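Local coordinates for N-acetylglucosamine 2-epimerase (PDB 3GT5), which is an isomerase of the N-acylglucosamine 2-epimerase family and probably epimerises or isomerises a sugar substrate that is not established, at residues 174-179 and 247-252; 253-258 and 312-317; 283-286 and 291-294; 319-324 and 383-388. All coordinates share one frame; numbering follows the deposited sequence.

In the fold
The chain has the (α/α)6-barrel architecture of its family, and contacts 1, 2 and 4 each join consecutive helices of the inner ring: 172-189 to 247-263, 247-263 to 309-326, and 309-326 to 377-387. Contacts 1 and 2 share helix 247-263, with centres about 9 Å apart; contacts 2 and 4 share helix 309-326, with centres about 8 Å apart. Contact 1 is about 7 Å from the chain centre, consistent with the position of the sugar pocket in this fold. Contact 3 closes a loop beyond helix 269-284, its centre about 17 Å from that of contact 1, yet it touches P247, Q312 and S315 directly.

Contact 1: residues 174-179 and 247-252; sequences ANMHMC and PGHQTE
The methyl end of M176 rests against both H249 and E252, its CE lying 3.5 Å from CD2 of H249 and 3.4 Å from OE1 of E252. The methionine chain crosses both partners at about a right angle. With CG anti to the backbone N (chi1 -171°), it reaches straight across the gap between helices, then bends at its last torsion. SD is 4.2 Å from the centroid of the H249 ring and approaches it obliquely, a Met-aromatic contact, while CE also lies over one face of the H177 ring in its own helix. That imidazole meets the E252 carboxylate crosswise, the two planes 74° apart, and its CE1 comes within 3.3 Å of OE2 of E252. One water ties the polar ends together: it lies at the edge of both imidazoles, in their planes, 3.2 Å from each of H177 NE2 and H249 NE2, and donates to OE1 of E252 at 2.8 Å. The other ring nitrogens are held by glutamates, H177 ND1 by E180 and H249 ND1 by E219, so both rings are fixed in rotation. The local helix axes run 29° from parallel, and their wide spacing is bridged between these segments by long side chains and this water. Such a buried cluster of histidines and carboxylates between inner helices is consistent with the central sugar pocket of an (α/α)6 barrel.

Contact 2: residues 253-258 and 312-317; sequences WAKLLL and QAESLA
Between segments 253-258 and 312-317 the CA atoms come nearest at K255 and A317, 6.6 Å apart, and both residues direct their CB toward the opposite segment. The polar link lies to one side of that point. K255 leaves its helix with CG anti to the backbone N, then bends at chi3 (71°), which turns the ammonium group toward the E314 carboxylate. NZ donates to OE1 of E314 at 2.6 Å, a short salt bridge made on the syn lone pair of that oxygen. E314 is itself folded at chi2, and the two chains cross obliquely rather than lying alongside one another. Beneath the charges the contact is apolar: CD of K255 rests on CB of A317 at 3.9 Å, and the lysine also packs on L321, one turn farther along helix 309-326. The second carboxylate oxygen, OE2 of E314, is engaged by ND1 of H378, and the two bonds together fix the orientation of the carboxylate. K255 and H378 thus hold one carboxylate oxygen each, so E314 links the lysine to the histidine in a buried polar chain.

Contact 3: residues 283-286 and 291-294; sequences RSWD and GLCY
W285 and L292 form a single antiparallel bridge, a non-hydrogen-bonded pair with CA atoms 4.4 Å apart, flanked by two backbone hydrogen bonds. C293 N donates to S284 O at 2.9 Å, and D286 N gives a bond of the same length to G291 O. S284 O also receives a CA-H contact from L292.

The aromatic contact falls on G291. The indole of W285 lies flat against this glycine, whose N sits 3.2 Å above the ring plane, offset toward the rim over CZ3 and CH2. With CG anti to the backbone N (chi1 177°), W285 places its indole over the backbone of G291. L292 meets the same ring differently: its CD2 lies at the indole edge, in plane, 3.8 Å from CE3. W334 adds an edge-to-face partner to the indole.

Among the smaller side chains, CD2 of L292 presses on OG of S284 at 3.2 Å, while that hydroxyl bonds back to A280 O in its own helix. SG of C293 rests 3.7 Å from S284 O. The carboxylate of D286 turns to other partners, its OD1 forming salt bridges with R289 and K307, and Q312 OE1 takes the N-H of L292.

W285 is the first residue to leave the helical conformation after helix 269-284, and the two segments thus close a short hairpin-like turn that leads from helix 269-284 toward strand 295-296, at a helix end of what is, by family, an (α/α)6 barrel.

Contact 4: residues 319-324 and 383-388; sequences AALLAT and CHEVLN
A320 fits its single methyl between the two branches of V386, CB lying 3.9 Å from both CG1 and CG2, where segments 319-324 and 383-388 have their nearest CA pair; their helices, 309-326 and 377-387, are neighbours in the inner ring of the (α/α)6 barrel. The CA atoms of this pair are 6.3 Å apart, a close approach that the small alanine allows. V386 holds CG1 anti to the backbone N (chi1 -177°) and CG2 beside it, and so presents both methyls to the alanine. Beside this pair, L321 crosses E385 at about a right angle. Its CD1 rests on the aliphatic CG of E385 at 3.9 Å and stays near the carboxylate, 4.0 Å from OE2. The contact is therefore apolar in substance, although one partner is charged.

The next shell sets the position of the glutamate. E385 is bent at chi2, and its OE2 receives a nearly straight hydrogen bond from ND2 of N388 at 3.1 Å; the oxygen lies in the amide plane of N388 but is itself met from above the carboxylate plane. R262 of helix 247-263 completes the grip with a salt bridge to OE2, which should favour the charged form. L258 of helix 247-263 also packs on L321, while L11 of helix 8-22 packs on V386.

On the other helix T324 bonds its hydroxyl back to its own backbone: T324 OG1 donates to A320 O at 2.9 Å, and T324 N reaches the same oxygen from the opposite face of the carbonyl plane.

Contact 1: residues 174-179 and 247-252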
loop_
_atom_site.group_PDB
_atom_site.type_symbol
_atom_site.label_atom_id
_atom_site.label_comp_id
_atom_site.label_asym_id
_atom_site.label_seq_id
_atom_site.Cartn_x
_atom_site.Cartn_y
_atom_site.Cartn_z
ATOM N N ALA A 174 -1.991 -1.671 -9.451
ATOM C CA ALA A 174 -3.182 -0.838 -9.257
ATOM C C ALA A 174 -4.406 -1.695 -8.828
ATOM O O ALA A 174 -5.206 -1.251 -8.005
ATOM C CB ALA A 174 -3.487 0.016 -10.508
ATOM N N ASN A 175 -4.535 -2.913 -9.356
ATOM C CA ASN A 175 -5.626 -3.810 -9.005
ATOM C C ASN A 175 -5.512 -4.307 -7.577
ATOM O O ASN A 175 -6.507 -4.484 -6.868
ATOM C CB ASN A 175 -5.692 -4.929 -10.044
ATOM C CG ASN A 175 -6.356 -4.447 -11.315
ATOM O OD1 ASN A 175 -7.572 -4.309 -11.350
ATOM N ND2 ASN A 175 -5.554 -4.138 -12.368
ATOM N N MET A 176 -4.276 -4.554 -7.139
ATOM C CA MET A 176 -3.984 -4.943 -5.749
ATOM C C MET A 176 -4.380 -3.834 -4.762
ATOM O O MET A 176 -5.098 -4.090 -3.771
ATOM C CB MET A 176 -2.490 -5.265 -5.598
ATOM C CG MET A 176 -2.089 -5.879 -4.262
ATOM S SD MET A 176 -0.218 -5.963 -4.009
ATOM C CE MET A 176 0.040 -4.226 -4.020
ATOM N N HIS A 177 -3.961 -2.594 -5.053
ATOM C CA HIS A 177 -4.357 -1.473 -4.213
ATOM C C HIS A 177 -5.833 -1.188 -4.316
ATOM O O HIS A 177 -6.417 -0.715 -3.350
ATOM C CB HIS A 177 -3.488 -0.257 -4.447
ATOM C CG HIS A 177 -2.098 -0.464 -3.943
ATOM N ND1 HIS A 177 -1.823 -0.579 -2.596
ATOM C CD2 HIS A 177 -0.921 -0.644 -4.590
ATOM C CE1 HIS A 177 -0.527 -0.798 -2.437
ATOM N NE2 HIS A 177 0.041 -0.828 -3.629
ATOM N N MET A 178 -6.430 -1.432 -5.481
ATOM C CA MET A 178 -7.877 -1.264 -5.616
ATOM C C MET A 178 -8.629 -2.315 -4.776
ATOM O O MET A 178 -9.648 -1.999 -4.200
ATOM C CB MET A 178 -8.337 -1.284 -7.085
ATOM C CG MET A 178 -9.771 -0.725 -7.295
ATOM S SD MET A 178 -10.007 1.004 -6.816
ATOM C CE MET A 178 -9.109 1.715 -8.200
ATOM N N CYS A 179 -8.128 -3.545 -4.681
ATOM C CA CYS A 179 -8.745 -4.566 -3.814
ATOM C C CYS A 179 -8.719 -4.066 -2.363
ATOM O O CYS A 179 -9.745 -4.087 -1.660
ATOM C CB CYS A 179 -8.052 -5.930 -3.980
ATOM S SG CYS A 179 -8.556 -7.210 -2.851
ATOM N N PRO A 247 8.407 -10.110 -3.840
ATOM C CA PRO A 247 7.896 -10.848 -2.702
ATOM C C PRO A 247 6.917 -10.053 -1.822
ATOM O O PRO A 247 5.975 -10.620 -1.266
ATOM C CB PRO A 247 9.180 -11.179 -1.881
ATOM C CG PRO A 247 10.244 -10.378 -2.462
ATOM C CD PRO A 247 9.890 -10.155 -3.879
ATOM N N GLY A 248 7.162 -8.768 -1.690
ATOM C CA GLY A 248 6.314 -7.860 -0.916
ATOM C C GLY A 248 4.901 -7.837 -1.431
ATOM O O GLY A 248 3.967 -7.651 -0.664
ATOM N N HIS A 249 4.752 -7.980 -2.736
ATOM C CA HIS A 249 3.382 -8.046 -3.307
ATOM C C HIS A 249 2.723 -9.388 -3.117
ATOM O O HIS A 249 1.477 -9.450 -3.019
ATOM C CB HIS A 249 3.365 -7.552 -4.776
ATOM C CG HIS A 249 3.535 -6.079 -4.930
ATOM N ND1 HIS A 249 3.946 -5.492 -6.117
ATOM C CD2 HIS A 249 3.412 -5.063 -4.044
ATOM C CE1 HIS A 249 4.004 -4.184 -5.965
ATOM N NE2 HIS A 249 3.690 -3.892 -4.713
ATOM N N GLN A 250 3.514 -10.459 -3.007
ATOM C CA GLN A 250 2.956 -11.780 -2.766
ATOM C C GLN A 250 2.386 -11.802 -1.341
ATOM O O GLN A 250 1.286 -12.329 -1.096
ATOM C CB GLN A 250 3.975 -12.907 -2.976
ATOM C CG GLN A 250 4.843 -12.736 -4.198
ATOM C CD GLN A 250 4.063 -12.585 -5.477
ATOM O OE1 GLN A 250 3.130 -13.363 -5.721
ATOM N NE2 GLN A 250 4.483 -11.657 -6.334
ATOM N N THR A 251 3.179 -11.275 -0.397
ATOM C CA THR A 251 2.751 -11.247 1.003
ATOM C C THR A 251 1.615 -10.253 1.221
ATOM O O THR A 251 0.690 -10.520 2.001
ATOM C CB THR A 251 3.906 -11.038 1.968
ATOM O OG1 THR A 251 4.464 -9.722 1.787
ATOM C CG2 THR A 251 4.977 -12.172 1.731
ATOM N N GLU A 252 1.674 -9.120 0.531
ATOM C CA GLU A 252 0.573 -8.152 0.591
ATOM C C GLU A 252 -0.716 -8.780 0.112
ATOM O O GLU A 252 -1.771 -8.563 0.717
ATOM C CB GLU A 252 0.907 -6.929 -0.242
ATOM C CG GLU A 252 -0.093 -5.788 -0.165
ATOM C CD GLU A 252 0.459 -4.429 -0.616
ATOM O OE1 GLU A 252 1.646 -4.289 -1.073
ATOM O OE2 GLU A 252 -0.302 -3.433 -0.539
HETATM O O HOH W 1 2.695 -1.958 -2.330
#

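Contact 2: residues 253-258 and 312-317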
loop_
_atom_site.group_PDB
_atom_site.type_symbol
_atom_site.label_atom_id
_atom_site.label_comp_id
_atom_site.label_asym_id
_atom_site.label_seq_id
_atom_site.Cartn_x
_atom_site.Cartn_y
_atom_site.Cartn_z
ATOM N N TRP A 253 -0.667 -9.542 -0.972
ATOM C CA TRP A 253 -1.872 -10.277 -1.408
ATOM C C TRP A 253 -2.328 -11.302 -0.358
ATOM O O TRP A 253 -3.539 -11.489 -0.134
ATOM C CB TRP A 253 -1.627 -10.965 -2.749
ATOM C CG TRP A 253 -1.982 -10.146 -3.922
ATOM C CD1 TRP A 253 -1.139 -9.650 -4.881
ATOM C CD2 TRP A 253 -3.295 -9.693 -4.270
ATOM N NE1 TRP A 253 -1.842 -8.920 -5.797
ATOM C CE2 TRP A 253 -3.175 -8.952 -5.465
ATOM C CE3 TRP A 253 -4.568 -9.850 -3.681
ATOM C CZ2 TRP A 253 -4.283 -8.332 -6.097
ATOM C CZ3 TRP A 253 -5.668 -9.245 -4.318
ATOM C CH2 TRP A 253 -5.517 -8.524 -5.516
ATOM N N ALA A 254 -1.384 -12.005 0.269
ATOM C CA ALA A 254 -1.726 -12.958 1.312
ATOM C C ALA A 254 -2.527 -12.263 2.422
ATOM O O ALA A 254 -3.557 -12.798 2.900
ATOM C CB ALA A 254 -0.499 -13.643 1.881
ATOM N N LYS A 255 -2.093 -11.070 2.802
ATOM C CA LYS A 255 -2.808 -10.253 3.785
ATOM C C LYS A 255 -4.213 -9.878 3.298
ATOM O O LYS A 255 -5.209 -10.020 4.034
ATOM C CB LYS A 255 -1.988 -9.009 4.096
ATOM C CG LYS A 255 -2.563 -8.086 5.193
ATOM C CD LYS A 255 -2.030 -6.654 5.131
ATOM C CE LYS A 255 -2.569 -5.897 3.955
ATOM N NZ LYS A 255 -1.829 -4.683 3.762
ATOM N N LEU A 256 -4.304 -9.386 2.070
ATOM C CA LEU A 256 -5.610 -9.013 1.528
ATOM C C LEU A 256 -6.565 -10.204 1.444
ATOM O O LEU A 256 -7.775 -10.063 1.727
ATOM C CB LEU A 256 -5.463 -8.354 0.158
ATOM C CG LEU A 256 -4.736 -7.023 0.118
ATOM C CD1 LEU A 256 -4.627 -6.635 -1.367
ATOM C CD2 LEU A 256 -5.404 -5.859 0.978
ATOM N N LEU A 257 -6.063 -11.384 1.071
ATOM C CA LEU A 257 -6.899 -12.596 1.027
ATOM C C LEU A 257 -7.386 -12.979 2.430
ATOM O O LEU A 257 -8.520 -13.489 2.593
ATOM C CB LEU A 257 -6.114 -13.774 0.443
ATOM C CG LEU A 257 -5.692 -13.634 -1.002
ATOM C CD1 LEU A 257 -4.835 -14.854 -1.456
ATOM C CD2 LEU A 257 -6.903 -13.481 -1.937
ATOM N N LEU A 258 -6.549 -12.771 3.447
ATOM C CA LEU A 258 -6.955 -13.071 4.828
ATOM C C LEU A 258 -7.944 -12.012 5.390
ATOM O O LEU A 258 -8.774 -12.335 6.240
ATOM C CB LEU A 258 -5.749 -13.231 5.768
ATOM C CG LEU A 258 -5.176 -14.653 5.852
ATOM C CD1 LEU A 258 -6.042 -15.640 6.705
ATOM C CD2 LEU A 258 -4.942 -15.234 4.507
ATOM N N GLN A 312 9.102 -5.627 4.261
ATOM C CA GLN A 312 9.138 -6.224 5.561
ATOM C C GLN A 312 7.782 -6.051 6.269
ATOM O O GLN A 312 7.302 -6.976 6.894
ATOM C CB GLN A 312 10.262 -5.616 6.399
ATOM C CG GLN A 312 11.557 -5.273 5.677
ATOM C CD GLN A 312 12.149 -6.372 4.809
ATOM O OE1 GLN A 312 12.224 -7.528 5.204
ATOM N NE2 GLN A 312 12.622 -5.990 3.626
ATOM N N ALA A 313 7.210 -4.861 6.151
ATOM C CA ALA A 313 5.956 -4.490 6.861
ATOM C C ALA A 313 4.761 -5.354 6.361
ATOM O O ALA A 313 3.983 -5.877 7.130
ATOM C CB ALA A 313 5.701 -2.975 6.669
ATOM N N GLU A 314 4.604 -5.452 5.055
ATOM C CA GLU A 314 3.466 -6.175 4.479
ATOM C C GLU A 314 3.581 -7.658 4.853
ATOM O O GLU A 314 2.578 -8.348 5.103
ATOM C CB GLU A 314 3.404 -6.023 2.952
ATOM C CG GLU A 314 3.020 -4.623 2.481
ATOM C CD GLU A 314 1.604 -4.183 2.904
ATOM O OE1 GLU A 314 0.694 -5.050 3.067
ATOM O OE2 GLU A 314 1.379 -2.967 3.072
ATOM N N SER A 315 4.839 -8.139 4.902
ATOM C CA SER A 315 5.085 -9.503 5.194
ATOM C C SER A 315 4.780 -9.853 6.648
ATOM O O SER A 315 4.245 -10.925 6.935
ATOM C CB SER A 315 6.498 -9.926 4.783
ATOM O OG SER A 315 6.661 -9.734 3.388
ATOM N N LEU A 316 5.139 -8.986 7.582
ATOM C CA LEU A 316 4.801 -9.274 8.987
ATOM C C LEU A 316 3.308 -9.162 9.239
ATOM O O LEU A 316 2.774 -9.891 10.052
ATOM C CB LEU A 316 5.663 -8.439 9.977
ATOM C CG LEU A 316 5.546 -6.949 9.993
ATOM C CD1 LEU A 316 4.388 -6.500 10.848
ATOM C CD2 LEU A 316 6.880 -6.212 10.443
ATOM N N ALA A 317 2.600 -8.297 8.507
ATOM C CA ALA A 317 1.149 -8.200 8.681
ATOM C C ALA A 317 0.503 -9.484 8.172
ATOM O O ALA A 317 -0.350 -10.092 8.869
ATOM C CB ALA A 317 0.600 -6.940 7.938
#

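Contact 3: residues 283-286 and 291-294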
loop_
_atom_site.group_PDB
_atom_site.type_symbol
_atom_site.label_atom_id
_atom_site.label_comp_id
_atom_site.label_asym_id
_atom_site.label_seq_id
_atom_site.Cartn_x
_atom_site.Cartn_y
_atom_site.Cartn_z
ATOM N N ARG A 283 11.954 -17.823 -1.186
ATOM C CA ARG A 283 12.784 -17.280 -2.242
ATOM C C ARG A 283 13.527 -16.025 -1.873
ATOM O O ARG A 283 14.584 -15.771 -2.467
ATOM C CB ARG A 283 11.958 -16.963 -3.473
ATOM C CG ARG A 283 11.266 -18.145 -4.071
ATOM C CD ARG A 283 11.916 -18.701 -5.369
ATOM N NE ARG A 283 11.003 -19.742 -5.850
ATOM C CZ ARG A 283 10.093 -19.652 -6.839
ATOM N NH1 ARG A 283 9.973 -18.598 -7.652
ATOM N NH2 ARG A 283 9.308 -20.697 -7.059
ATOM N N SER A 284 13.000 -15.212 -0.944
ATOM C CA SER A 284 13.564 -13.844 -0.763
ATOM C C SER A 284 14.206 -13.535 0.592
ATOM O O SER A 284 14.848 -12.522 0.689
ATOM C CB SER A 284 12.497 -12.772 -1.050
ATOM O OG SER A 284 11.469 -12.880 -0.078
ATOM N N TRP A 285 14.056 -14.382 1.608
ATOM C CA TRP A 285 14.627 -14.095 2.926
ATOM C C TRP A 285 16.145 -14.298 2.873
ATOM O O TRP A 285 16.609 -15.343 2.413
ATOM C CB TRP A 285 14.013 -14.987 4.001
ATOM C CG TRP A 285 14.617 -14.792 5.363
ATOM C CD1 TRP A 285 15.534 -15.617 5.990
ATOM C CD2 TRP A 285 14.377 -13.707 6.274
ATOM N NE1 TRP A 285 15.859 -15.106 7.226
ATOM C CE2 TRP A 285 15.165 -13.945 7.429
ATOM C CE3 TRP A 285 13.564 -12.556 6.235
ATOM C CZ2 TRP A 285 15.165 -13.076 8.533
ATOM C CZ3 TRP A 285 13.559 -11.695 7.347
ATOM C CH2 TRP A 285 14.357 -11.956 8.469
ATOM N N ASP A 286 16.892 -13.272 3.270
ATOM C CA ASP A 286 18.352 -13.298 3.362
ATOM C C ASP A 286 18.734 -14.011 4.688
ATOM O O ASP A 286 18.693 -13.413 5.741
ATOM C CB ASP A 286 18.871 -11.867 3.271
ATOM C CG ASP A 286 20.394 -11.768 3.129
ATOM O OD1 ASP A 286 20.856 -10.698 2.603
ATOM O OD2 ASP A 286 21.072 -12.705 3.584
ATOM N N GLY A 291 16.338 -10.107 6.508
ATOM C CA GLY A 291 15.465 -9.203 5.735
ATOM C C GLY A 291 15.039 -9.850 4.423
ATOM O O GLY A 291 15.733 -10.696 3.895
ATOM N N LEU A 292 13.890 -9.426 3.903
ATOM C CA LEU A 292 13.425 -9.900 2.611
ATOM C C LEU A 292 13.971 -8.997 1.500
ATOM O O LEU A 292 13.804 -7.754 1.524
ATOM C CB LEU A 292 11.896 -9.887 2.570
ATOM C CG LEU A 292 11.161 -10.815 3.512
ATOM C CD1 LEU A 292 9.667 -10.446 3.486
ATOM C CD2 LEU A 292 11.371 -12.246 3.095
ATOM N N CYS A 293 14.620 -9.633 0.508
ATOM C CA CYS A 293 15.106 -8.928 -0.686
ATOM C C CYS A 293 13.956 -8.395 -1.547
ATOM O O CYS A 293 12.818 -8.871 -1.427
ATOM C CB CYS A 293 15.972 -9.871 -1.532
ATOM S SG CYS A 293 17.495 -10.343 -0.678
ATOM N N TYR A 294 14.249 -7.407 -2.377
ATOM C CA TYR A 294 13.216 -6.676 -3.129
ATOM C C TYR A 294 12.595 -7.488 -4.274
ATOM O O TYR A 294 11.380 -7.399 -4.501
ATOM C CB TYR A 294 13.794 -5.416 -3.704
ATOM C CG TYR A 294 12.819 -4.402 -4.238
ATOM C CD1 TYR A 294 11.716 -3.977 -3.490
ATOM C CD2 TYR A 294 13.055 -3.788 -5.454
ATOM C CE1 TYR A 294 10.876 -2.968 -3.969
ATOM C CE2 TYR A 294 12.207 -2.815 -5.956
ATOM C CZ TYR A 294 11.122 -2.413 -5.207
ATOM O OH TYR A 294 10.336 -1.404 -5.707
#

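Contact 4: residues 319-324 and 383-388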
loop_
_atom_site.group_PDB
_atom_site.type_symbol
_atom_site.label_atom_id
_atom_site.label_comp_id
_atom_site.label_asym_id
_atom_site.label_seq_id
_atom_site.Cartn_x
_atom_site.Cartn_y
_atom_site.Cartn_z
ATOM N N ALA A 319 1.980 -12.438 8.001
ATOM C CA ALA A 319 2.379 -13.529 8.910
ATOM C C ALA A 319 1.476 -13.577 10.129
ATOM O O ALA A 319 1.046 -14.649 10.514
ATOM C CB ALA A 319 3.856 -13.384 9.307
ATOM N N ALA A 320 1.139 -12.437 10.695
ATOM C CA ALA A 320 0.238 -12.375 11.851
ATOM C C ALA A 320 -1.173 -12.903 11.485
ATOM O O ALA A 320 -1.774 -13.708 12.239
ATOM C CB ALA A 320 0.203 -10.900 12.444
ATOM N N LEU A 321 -1.721 -12.436 10.346
ATOM C CA LEU A 321 -3.028 -12.929 9.897
ATOM C C LEU A 321 -3.030 -14.463 9.608
ATOM O O LEU A 321 -3.967 -15.150 9.990
ATOM C CB LEU A 321 -3.574 -12.107 8.721
ATOM C CG LEU A 321 -3.891 -10.619 8.964
ATOM C CD1 LEU A 321 -4.687 -9.997 7.816
ATOM C CD2 LEU A 321 -4.633 -10.433 10.206
ATOM N N LEU A 322 -1.971 -14.972 8.977
ATOM C CA LEU A 322 -1.839 -16.384 8.641
ATOM C C LEU A 322 -1.714 -17.202 9.908
ATOM O O LEU A 322 -2.354 -18.233 10.010
ATOM C CB LEU A 322 -0.620 -16.622 7.768
ATOM C CG LEU A 322 -0.865 -16.170 6.319
ATOM C CD1 LEU A 322 0.432 -15.873 5.560
ATOM C CD2 LEU A 322 -1.680 -17.276 5.635
ATOM N N ALA A 323 -0.917 -16.721 10.852
ATOM C CA ALA A 323 -0.763 -17.380 12.171
ATOM C C ALA A 323 -2.088 -17.508 12.911
ATOM O O ALA A 323 -2.398 -18.596 13.459
ATOM C CB ALA A 323 0.291 -16.641 13.047
ATOM N N THR A 324 -2.884 -16.443 12.939
ATOM C CA THR A 324 -4.116 -16.423 13.716
ATOM C C THR A 324 -5.190 -17.300 13.083
ATOM O O THR A 324 -5.879 -18.046 13.772
ATOM C CB THR A 324 -4.648 -14.990 13.883
ATOM O OG1 THR A 324 -3.615 -14.180 14.452
ATOM C CG2 THR A 324 -5.864 -14.997 14.833
ATOM N N CYS A 383 0.822 -2.311 11.383
ATOM C CA CYS A 383 0.585 -2.354 12.832
ATOM C C CYS A 383 -0.915 -2.267 13.139
ATOM O O CYS A 383 -1.420 -2.995 13.994
ATOM C CB CYS A 383 1.329 -1.237 13.553
ATOM S SG CYS A 383 3.121 -1.523 13.489
ATOM N N HIS A 384 -1.630 -1.413 12.434
ATOM C CA HIS A 384 -3.087 -1.320 12.625
ATOM C C HIS A 384 -3.736 -2.639 12.264
ATOM O O HIS A 384 -4.683 -3.081 12.939
ATOM C CB HIS A 384 -3.731 -0.212 11.777
ATOM C CG HIS A 384 -3.396 1.187 12.210
ATOM N ND1 HIS A 384 -3.815 1.724 13.411
ATOM C CD2 HIS A 384 -2.726 2.179 11.575
ATOM C CE1 HIS A 384 -3.425 2.991 13.492
ATOM N NE2 HIS A 384 -2.738 3.286 12.401
ATOM N N GLU A 385 -3.252 -3.283 11.203
ATOM C CA GLU A 385 -3.800 -4.566 10.810
ATOM C C GLU A 385 -3.524 -5.643 11.881
ATOM O O GLU A 385 -4.412 -6.404 12.199
ATOM C CB GLU A 385 -3.278 -5.057 9.444
ATOM C CG GLU A 385 -4.113 -6.238 8.873
ATOM C CD GLU A 385 -5.615 -5.925 8.854
ATOM O OE1 GLU A 385 -6.025 -4.864 8.269
ATOM O OE2 GLU A 385 -6.375 -6.721 9.485
ATOM N N VAL A 386 -2.316 -5.683 12.438
ATOM C CA VAL A 386 -2.013 -6.684 13.464
ATOM C C VAL A 386 -2.870 -6.430 14.690
ATOM O O VAL A 386 -3.302 -7.402 15.337
ATOM C CB VAL A 386 -0.545 -6.748 13.838
ATOM C CG1 VAL A 386 -0.291 -7.879 14.885
ATOM C CG2 VAL A 386 0.303 -6.972 12.566
ATOM N N LEU A 387 -3.180 -5.161 14.965
ATOM C CA LEU A 387 -4.068 -4.825 16.083
ATOM C C LEU A 387 -5.482 -5.425 15.931
ATOM O O LEU A 387 -6.164 -5.613 16.933
ATOM C CB LEU A 387 -4.180 -3.322 16.322
ATOM C CG LEU A 387 -2.910 -2.765 17.010
ATOM C CD1 LEU A 387 -2.830 -1.251 16.902
ATOM C CD2 LEU A 387 -2.730 -3.311 18.490
ATOM N N ASN A 388 -5.902 -5.732 14.713
ATOM C CA ASN A 388 -7.171 -6.438 14.502
ATOM C C ASN A 388 -7.207 -7.901 14.952
ATOM O O ASN A 388 -8.294 -8.476 15.036
ATOM C CB ASN A 388 -7.572 -6.389 13.020
ATOM C CG ASN A 388 -8.029 -5.028 12.569
ATOM O OD1 ASN A 388 -8.511 -4.227 13.368
ATOM N ND2 ASN A 388 -7.875 -4.747 11.266
#